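Local coordinates for protein aspartate aminotransferase (Rhodobacter sphaeroides, PDB 3NRA) that probably catalyses the pyridoxal phosphate-dependent transfer of the amino group of L-aspartate to 2-oxoglutarate, giving oxaloacetate and L-glutamate, at residues P89-F94 and V264-R269; I106-T111 and K277-V282; G113-A118 and V246-P251. All blocks are in the same frame, centred on the assembly; numbering follows the deposited sequence. Where two conformers were deposited one is given.

Contact 1: residues P89-F94 and V264-R269; sequences PRLAAF and VAFGSR
The ring of Phe266 has Leu91 over one face. CB of Leu91 lies above that face, and both methyl branches lie on the same side of the ring, above the rim formed by CD1, CE1 and CZ. The closest approach is from Leu91 CD1 to Phe266 CE1, at 3.9 Å. The other branch comes to the same ring atom, with Leu91 CD2 4.0 Å from Phe266 CE1. CE1 therefore sits against both methyls. The two side chains run at a slant to each other. CG of Leu91 is anti to its carbonyl carbon (chi1 -68°), which lets the branched end extend from the helix toward the strand. CD1 then serves a second partner, lying 4.0 Å from Val264 CG2. No hydrogen bond joins the segments. The contact is purely apolar, and all three touching residues are buried.

Helix 81-95 here packs on strand 263-267, the antiparallel strand of the seven-stranded sheet in the large domain of the fold type I pyridoxal phosphate enzymes. The backbones stay well apart: Leu91 CA and Phe266 CA are 8.9 Å from each other, and side chains fill the distance. Val264 and Phe266 both direct their CB atoms at the helix. Ala265, between them, directs its CB away. Leu105 of the neighbouring edge strand touches Leu91, Val264 and Phe266. Phe266 also packs on Thr247 and Arg235. Further along the helix, Phe94 meets Met249 and presents its ring edge-to-face with His233.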
loop_
_atom_site.group_PDB
_atom_site.type_symbol
_atom_site.label_atom_id
_atom_site.label_comp_id
_atom_site.label_asym_id
_atom_site.label_seq_id
_atom_site.Cartn_x
_atom_site.Cartn_y
_atom_site.Cartn_z
ATOM N N PRO B 89 14.938 -4.356 -19.021
ATOM C CA PRO B 89 15.121 -4.284 -20.489
ATOM C C PRO B 89 13.835 -3.943 -21.232
ATOM O O PRO B 89 13.864 -3.180 -22.193
ATOM C CB PRO B 89 15.615 -5.695 -20.865
ATOM C CG PRO B 89 16.201 -6.246 -19.615
ATOM C CD PRO B 89 15.403 -5.644 -18.478
ATOM N N ARG B 90 12.705 -4.450 -20.750
ATOM C CA ARG B 90 11.412 -4.184 -21.394
ATOM C C ARG B 90 11.003 -2.721 -21.237
ATOM O O ARG B 90 10.590 -2.069 -22.210
ATOM C CB ARG B 90 10.340 -5.106 -20.835
ATOM C CG ARG B 90 10.707 -6.589 -20.962
ATOM C CD ARG B 90 9.613 -7.495 -20.585
ATOM N NE ARG B 90 10.063 -8.893 -20.651
ATOM C CZ ARG B 90 9.402 -9.943 -20.146
ATOM N NH1 ARG B 90 8.238 -9.797 -19.486
ATOM N NH2 ARG B 90 9.934 -11.141 -20.247
ATOM N N LEU B 91 11.148 -2.210 -20.024
ATOM C CA LEU B 91 10.865 -0.818 -19.727
ATOM C C LEU B 91 11.877 0.126 -20.384
ATOM O O LEU B 91 11.522 1.241 -20.750
ATOM C CB LEU B 91 10.848 -0.594 -18.207
ATOM C CG LEU B 91 9.708 -1.256 -17.440
ATOM C CD1 LEU B 91 9.958 -1.205 -15.904
ATOM C CD2 LEU B 91 8.325 -0.612 -17.789
ATOM N N ALA B 92 13.138 -0.330 -20.542
ATOM C CA ALA B 92 14.144 0.428 -21.313
ATOM C C ALA B 92 13.767 0.556 -22.793
ATOM O O ALA B 92 13.863 1.647 -23.373
ATOM C CB ALA B 92 15.588 -0.216 -21.170
ATOM N N ALA B 93 13.377 -0.569 -23.397
ATOM C CA ALA B 93 12.947 -0.607 -24.798
ATOM C C ALA B 93 11.701 0.257 -25.009
ATOM O O ALA B 93 11.658 1.041 -25.927
ATOM C CB ALA B 93 12.675 -2.047 -25.228
ATOM N N PHE B 94 10.735 0.150 -24.091
ATOM C CA PHE B 94 9.493 0.932 -24.166
ATOM C C PHE B 94 9.730 2.437 -24.122
ATOM O O PHE B 94 9.244 3.153 -24.983
ATOM C CB PHE B 94 8.514 0.530 -23.051
ATOM C CG PHE B 94 7.189 1.230 -23.145
ATOM C CD1 PHE B 94 6.400 1.100 -24.285
ATOM C CD2 PHE B 94 6.773 2.112 -22.142
ATOM C CE1 PHE B 94 5.180 1.775 -24.387
ATOM C CE2 PHE B 94 5.561 2.781 -22.242
ATOM C CZ PHE B 94 4.769 2.621 -23.364
ATOM N N VAL B 264 5.153 0.161 -11.119
ATOM C CA VAL B 264 6.593 0.329 -10.997
ATOM C C VAL B 264 6.971 1.774 -11.061
ATOM O O VAL B 264 6.222 2.605 -11.622
ATOM C CB VAL B 264 7.369 -0.410 -12.099
ATOM C CG1 VAL B 264 7.136 -1.917 -11.997
ATOM C CG2 VAL B 264 7.012 0.161 -13.494
ATOM N N ALA B 265 8.136 2.078 -10.488
ATOM C CA ALA B 265 8.778 3.377 -10.642
ATOM C C ALA B 265 10.240 3.159 -10.998
ATOM O O ALA B 265 10.871 2.206 -10.519
ATOM C CB ALA B 265 8.667 4.158 -9.417
ATOM N N PHE B 266 10.765 4.018 -11.849
ATOM C CA PHE B 266 12.145 3.893 -12.283
ATOM C C PHE B 266 12.749 5.194 -12.677
ATOM O O PHE B 266 12.045 6.130 -13.088
ATOM C CB PHE B 266 12.283 2.861 -13.449
ATOM C CG PHE B 266 11.284 3.054 -14.592
ATOM C CD1 PHE B 266 9.985 2.519 -14.510
ATOM C CD2 PHE B 266 11.673 3.666 -15.770
ATOM C CE1 PHE B 266 9.100 2.635 -15.570
ATOM C CE2 PHE B 266 10.792 3.808 -16.821
ATOM C CZ PHE B 266 9.501 3.275 -16.736
ATOM N N GLY B 267 14.060 5.255 -12.541
ATOM C CA GLY B 267 14.790 6.483 -12.715
ATOM C C GLY B 267 15.720 6.723 -11.558
ATOM O O GLY B 267 16.487 5.833 -11.185
ATOM N N SER B 268 15.652 7.942 -10.993
ATOM C CA SER B 268 16.670 8.448 -10.085
ATOM C C SER B 268 17.023 7.475 -8.962
ATOM O O SER B 268 16.142 7.082 -8.186
ATOM C CB SER B 268 16.186 9.740 -9.446
ATOM O OG SER B 268 17.136 10.189 -8.500
ATOM N N ARG B 269 18.306 7.138 -8.844
ATOM C CA ARG B 269 18.698 6.209 -7.824
ATOM C C ARG B 269 18.497 6.768 -6.395
ATOM O O ARG B 269 18.039 6.031 -5.526
ATOM C CB ARG B 269 20.116 5.696 -8.061
ATOM C CG ARG B 269 20.174 4.721 -9.248
ATOM C CD ARG B 269 21.560 4.280 -9.548
ATOM N NE ARG B 269 22.246 5.249 -10.367
ATOM C CZ ARG B 269 22.166 5.292 -11.689
ATOM N NH1 ARG B 269 21.410 4.412 -12.343
ATOM N NH2 ARG B 269 22.831 6.221 -12.353
#

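Contact 2: residues I106-T111 and K277-V282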
loop_
_atom_site.group_PDB
_atom_site.type_symbol
_atom_site.label_atom_id
_atom_site.label_comp_id
_atom_site.label_asym_id
_atom_site.label_seq_id
_atom_site.Cartn_x
_atom_site.Cartn_y
_atom_site.Cartn_z
ATOM N N ILE B 106 11.697 0.056 -8.768
ATOM C CA ILE B 106 10.937 -0.425 -7.623
ATOM C C ILE B 106 9.601 -0.919 -8.122
ATOM O O ILE B 106 9.025 -0.309 -9.043
ATOM C CB ILE B 106 10.739 0.696 -6.550
ATOM C CG1 ILE B 106 10.078 0.139 -5.302
ATOM C CG2 ILE B 106 9.930 1.864 -7.111
ATOM C CD1 ILE B 106 10.065 1.153 -4.063
ATOM N N ILE B 107 9.144 -2.062 -7.557
ATOM C CA ILE B 107 7.803 -2.566 -7.761
ATOM C C ILE B 107 6.911 -2.211 -6.570
ATOM O O ILE B 107 7.280 -2.466 -5.422
ATOM C CB ILE B 107 7.779 -4.071 -7.917
ATOM C CG1 ILE B 107 8.740 -4.518 -9.047
ATOM C CG2 ILE B 107 6.317 -4.538 -8.206
ATOM C CD1 ILE B 107 8.812 -6.072 -9.246
ATOM N N THR B 108 5.713 -1.685 -6.864
ATOM C CA THR B 108 4.880 -0.975 -5.880
ATOM C C THR B 108 3.421 -1.488 -5.912
ATOM O O THR B 108 2.994 -2.122 -6.917
ATOM C CB THR B 108 4.819 0.535 -6.188
ATOM O OG1 THR B 108 4.350 0.714 -7.520
ATOM C CG2 THR B 108 6.197 1.211 -6.034
ATOM N N PRO B 109 2.639 -1.194 -4.832
ATOM C CA PRO B 109 1.206 -1.521 -4.830
ATOM C C PRO B 109 0.405 -0.573 -5.744
ATOM O O PRO B 109 -0.104 0.473 -5.293
ATOM C CB PRO B 109 0.803 -1.388 -3.367
ATOM C CG PRO B 109 1.884 -0.503 -2.737
ATOM C CD PRO B 109 3.119 -0.744 -3.502
ATOM N N GLY B 110 0.322 -0.947 -7.026
ATOM C CA GLY B 110 -0.293 -0.107 -8.035
ATOM C C GLY B 110 0.649 1.015 -8.415
ATOM O O GLY B 110 1.701 1.232 -7.761
ATOM N N THR B 111 0.322 1.688 -9.500
ATOM C CA THR B 111 0.969 2.932 -9.838
ATOM C C THR B 111 0.600 4.004 -8.803
ATOM O O THR B 111 1.401 4.936 -8.550
ATOM C CB THR B 111 0.610 3.384 -11.276
ATOM O OG1 THR B 111 1.120 2.437 -12.186
ATOM C CG2 THR B 111 1.217 4.713 -11.614
ATOM N N LYS B 277 12.968 2.693 1.056
ATOM C CA LYS B 277 13.033 2.760 2.506
ATOM C C LYS B 277 11.644 3.039 3.073
ATOM O O LYS B 277 11.213 2.384 4.021
ATOM C CB LYS B 277 14.032 3.840 2.957
ATOM C CG LYS B 277 15.496 3.430 2.818
ATOM C CD LYS B 277 16.404 4.666 2.588
ATOM C CE LYS B 277 17.868 4.432 3.001
ATOM N NZ LYS B 277 18.208 5.181 4.284
ATOM N N LEU B 278 10.912 3.941 2.428
ATOM C CA LEU B 278 9.569 4.238 2.858
ATOM C C LEU B 278 8.597 3.057 2.634
ATOM O O LEU B 278 7.780 2.772 3.502
ATOM C CB LEU B 278 9.059 5.495 2.195
ATOM C CG LEU B 278 7.636 5.940 2.537
ATOM C CD1 LEU B 278 7.397 5.985 4.025
ATOM C CD2 LEU B 278 7.378 7.299 1.919
ATOM N N GLN B 279 8.698 2.374 1.494
ATOM C CA GLN B 279 7.790 1.236 1.202
ATOM C C GLN B 279 7.815 0.178 2.317
ATOM O O GLN B 279 6.785 -0.425 2.637
ATOM C CB GLN B 279 8.130 0.571 -0.148
ATOM C CG GLN B 279 7.276 -0.672 -0.440
ATOM C CD GLN B 279 6.945 -0.847 -1.915
ATOM O OE1 GLN B 279 5.982 -0.266 -2.414
ATOM N NE2 GLN B 279 7.749 -1.650 -2.621
ATOM N N ALA B 280 8.994 -0.051 2.883
ATOM C CA ALA B 280 9.145 -0.964 3.968
ATOM C C ALA B 280 8.119 -0.693 5.076
ATOM O O ALA B 280 7.501 -1.633 5.561
ATOM C CB ALA B 280 10.620 -0.926 4.537
ATOM N N ILE B 281 7.884 0.578 5.409
ATOM C CA ILE B 281 6.970 0.915 6.507
ATOM C C ILE B 281 5.550 1.297 6.056
ATOM O O ILE B 281 4.635 1.355 6.883
ATOM C CB ILE B 281 7.562 1.984 7.501
ATOM C CG1 ILE B 281 7.738 3.350 6.837
ATOM C CG2 ILE B 281 8.913 1.483 8.100
ATOM C CD1 ILE B 281 8.403 4.363 7.740
ATOM N N VAL B 282 5.351 1.487 4.747
ATOM C CA VAL B 282 4.019 1.750 4.197
ATOM C C VAL B 282 3.229 0.459 4.025
ATOM O O VAL B 282 2.028 0.406 4.388
ATOM C CB VAL B 282 4.090 2.532 2.833
ATOM C CG1 VAL B 282 2.713 2.588 2.152
ATOM C CG2 VAL B 282 4.613 3.941 3.068
#
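The amide of Gln279 reaches from helix 269-282 to the backbone of Ile107. Gln279 NE2 donates to Ile107 O at 3.0 Å, and the N-H...O angle of 169° makes the bond nearly straight. The acceptor lies almost in the amide plane of Gln279, while the donor is tilted 22° from the plane of the Ile107 carbonyl. In the fold type I large domain, this ties a helix to the last residues of edge strand 105-108, just before helix 110-120.

NE2 also donates to Tyr77 O, its stronger partner. Two carbonyls thus hold this buried nitrogen and limit rotation of the amide. Carbon atoms pack against both ends of the amide. The ethyl arm of Ile106 comes from the opposite direction, with Ile106 CD1 3.9 Å from Gln279 NE2. On the oxygen side, Thr108 crosses at about a right angle, and its CG2 lies 3.9 Å from Gln279 OE1. Pro109 CD comes closer still, within 3.1 Å of Gln279 OE1. The glutamine starts with CG anti to the backbone N (chi1 176°) and bends at chi2, which brings the amide across to the strand.

Further out, Pro109 centres an inverse gamma turn where the strand ends. Thr108 OG1 spans this turn and donates to Gly110 O at 2.7 Å. On the helix side, Val282 packs on Val282 of the second subunit. Beyond the turn, Thr111 N hydrogen bonds to phosphate oxygen OP2 of the cofactor carried by Lys253.

Contact 3: residues G113-A118 and V246-P251; sequences GALFLA and VTIMGP
This is apolar helix-on-sheet packing inside the large domain. Helix 110-120 lies on strand 245-249, and Ile248 carries most of the contact from the strand side. Its two branches divide the work. CG2 goes to Ala114, with Ile248 CG2 3.9 Å from Ala114 CB. The longer arm reaches Leu115, where Ile248 CD1 lies 3.6 Å from Leu115 CB. CD1 is just as close to the helix backbone, 3.6 Å from Leu115 CA. The methyl therefore presses on the main chain at the base of the leucine.

Ile248 has CG1 between its backbone N and carbonyl carbon (chi1 72°), and the arm is then extended to CD1. Leu115 crosses it at a slant and adds a further touch, Leu115 CD1 to Ile248 CD1 at 3.9 Å. Ala114 has only a methyl to offer, and the backbones can come near: Ala114 CA and Ile248 CA are 6.4 Å apart. One turn later Ala118 also faces the strand, in looser proximity to Val246.

Ala265 of the adjacent antiparallel strand joins the same apolar layer by touching Ala114, Val246 and Ile248. Leu115 continues the packing outward onto Leu142 of helix 137-145. Phe116 points away from the strand and packs on Ile281 of the second subunit. A helix laid over the central sheet, beginning near the cofactor phosphate and reaching the dimer interface, is characteristic of the class I aminotransferase large domain of fold type I.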
loop_
_atom_site.group_PDB
_atom_site.type_symbol
_atom_site.label_atom_id
_atom_site.label_comp_id
_atom_site.label_asym_id
_atom_site.label_seq_id
_atom_site.Cartn_x
_atom_site.Cartn_y
_atom_site.Cartn_z
ATOM N N GLY B 113 0.535 3.341 -5.640
ATOM C CA GLY B 113 1.612 3.050 -4.686
ATOM C C GLY B 113 2.901 3.791 -5.017
ATOM O O GLY B 113 3.500 4.416 -4.142
ATOM N N ALA B 114 3.285 3.752 -6.290
ATOM C CA ALA B 114 4.445 4.448 -6.763
ATOM C C ALA B 114 4.322 5.971 -6.627
ATOM O O ALA B 114 5.300 6.651 -6.224
ATOM C CB ALA B 114 4.742 4.059 -8.210
ATOM N N LEU B 115 3.142 6.502 -6.948
ATOM C CA LEU B 115 2.889 7.929 -6.875
ATOM C C LEU B 115 3.012 8.453 -5.446
ATOM O O LEU B 115 3.709 9.471 -5.200
ATOM C CB LEU B 115 1.503 8.235 -7.420
ATOM C CG LEU B 115 1.052 9.683 -7.488
ATOM C CD1 LEU B 115 1.980 10.543 -8.364
ATOM C CD2 LEU B 115 -0.437 9.758 -7.976
ATOM N N PHE B 116 2.356 7.775 -4.500
ATOM C CA PHE B 116 2.491 8.139 -3.113
ATOM C C PHE B 116 3.950 8.234 -2.687
ATOM O O PHE B 116 4.357 9.195 -2.019
ATOM C CB PHE B 116 1.810 7.121 -2.200
ATOM C CG PHE B 116 1.930 7.466 -0.719
ATOM C CD1 PHE B 116 1.230 8.503 -0.195
ATOM C CD2 PHE B 116 2.779 6.774 0.101
ATOM C CE1 PHE B 116 1.343 8.839 1.136
ATOM C CE2 PHE B 116 2.893 7.097 1.427
ATOM C CZ PHE B 116 2.158 8.126 1.944
ATOM N N LEU B 117 4.694 7.166 -2.954
ATOM C CA LEU B 117 6.095 7.078 -2.513
ATOM C C LEU B 117 6.938 8.165 -3.178
ATOM O O LEU B 117 7.768 8.791 -2.532
ATOM C CB LEU B 117 6.664 5.684 -2.854
ATOM C CG LEU B 117 6.055 4.494 -2.080
ATOM C CD1 LEU B 117 6.599 3.197 -2.599
ATOM C CD2 LEU B 117 6.335 4.637 -0.566
ATOM N N ALA B 118 6.703 8.377 -4.476
ATOM C CA ALA B 118 7.453 9.344 -5.253
ATOM C C ALA B 118 7.255 10.771 -4.700
ATOM O O ALA B 118 8.225 11.537 -4.555
ATOM C CB ALA B 118 7.036 9.273 -6.707
ATOM N N VAL B 246 11.726 10.560 -12.205
ATOM C CA VAL B 246 11.109 9.301 -11.848
ATOM C C VAL B 246 9.887 9.130 -12.740
ATOM O O VAL B 246 9.076 10.032 -12.854
ATOM C CB VAL B 246 10.716 9.285 -10.374
ATOM C CG1 VAL B 246 9.947 8.015 -10.018
ATOM C CG2 VAL B 246 11.976 9.419 -9.508
ATOM N N THR B 247 9.811 8.001 -13.424
ATOM C CA THR B 247 8.676 7.667 -14.257
ATOM C C THR B 247 7.941 6.558 -13.581
ATOM O O THR B 247 8.564 5.616 -13.071
ATOM C CB THR B 247 9.122 7.210 -15.638
ATOM O OG1 THR B 247 9.955 8.217 -16.226
ATOM C CG2 THR B 247 7.914 6.959 -16.569
ATOM N N ILE B 248 6.620 6.658 -13.546
ATOM C CA ILE B 248 5.803 5.623 -12.949
ATOM C C ILE B 248 4.777 5.144 -13.947
ATOM O O ILE B 248 4.297 5.905 -14.746
ATOM C CB ILE B 248 5.143 6.072 -11.604
ATOM C CG1 ILE B 248 4.030 7.083 -11.812
ATOM C CG2 ILE B 248 6.214 6.684 -10.628
ATOM C CD1 ILE B 248 3.396 7.578 -10.438
HETATM N N MSE B 249 4.533 3.846 -13.943
HETATM C CA MSE B 249 3.507 3.251 -14.739
HETATM C C MSE B 249 3.324 1.809 -14.291
HETATM O O MSE B 249 4.044 1.323 -13.428
HETATM C CB MSE B 249 3.858 3.298 -16.249
HETATM C CG MSE B 249 5.174 2.630 -16.618
HETATM SE SE MSE B 249 5.570 2.836 -18.460
HETATM C CE MSE B 249 4.072 1.840 -19.185
ATOM N N GLY B 250 2.329 1.141 -14.863
ATOM C CA GLY B 250 2.060 -0.234 -14.526
ATOM C C GLY B 250 0.957 -0.845 -15.394
ATOM O O GLY B 250 0.460 -0.200 -16.310
ATOM N N PRO B 251 0.560 -2.085 -15.078
ATOM C CA PRO B 251 -0.398 -2.842 -15.840
ATOM C C PRO B 251 -1.850 -2.774 -15.374
ATOM O O PRO B 251 -2.664 -3.597 -15.808
ATOM C CB PRO B 251 0.110 -4.263 -15.670
ATOM C CG PRO B 251 0.667 -4.263 -14.305
ATOM C CD PRO B 251 1.299 -2.950 -14.142
#

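All three contacts belong to the large domain and meet at one edge of its seven-stranded sheet, where strands 105-108, 263-267 and 245-249 are neighbours in that order. The centres of contacts 2 and 3 are about 9 Å apart, those of 1 and 3 about 11 Å, and those of 1 and 2 about 16 Å. Along the chain, contacts 1 and 2 cross, while contact 3 is nested inside the loops closed by both. Contacts 2 and 3 share helix 110-120, and both touch the second subunit. No other chain touches contact 1. The three tie distant segments to the sheet; the cofactor phosphate and the dimer interface lie on the helix 110-120 side.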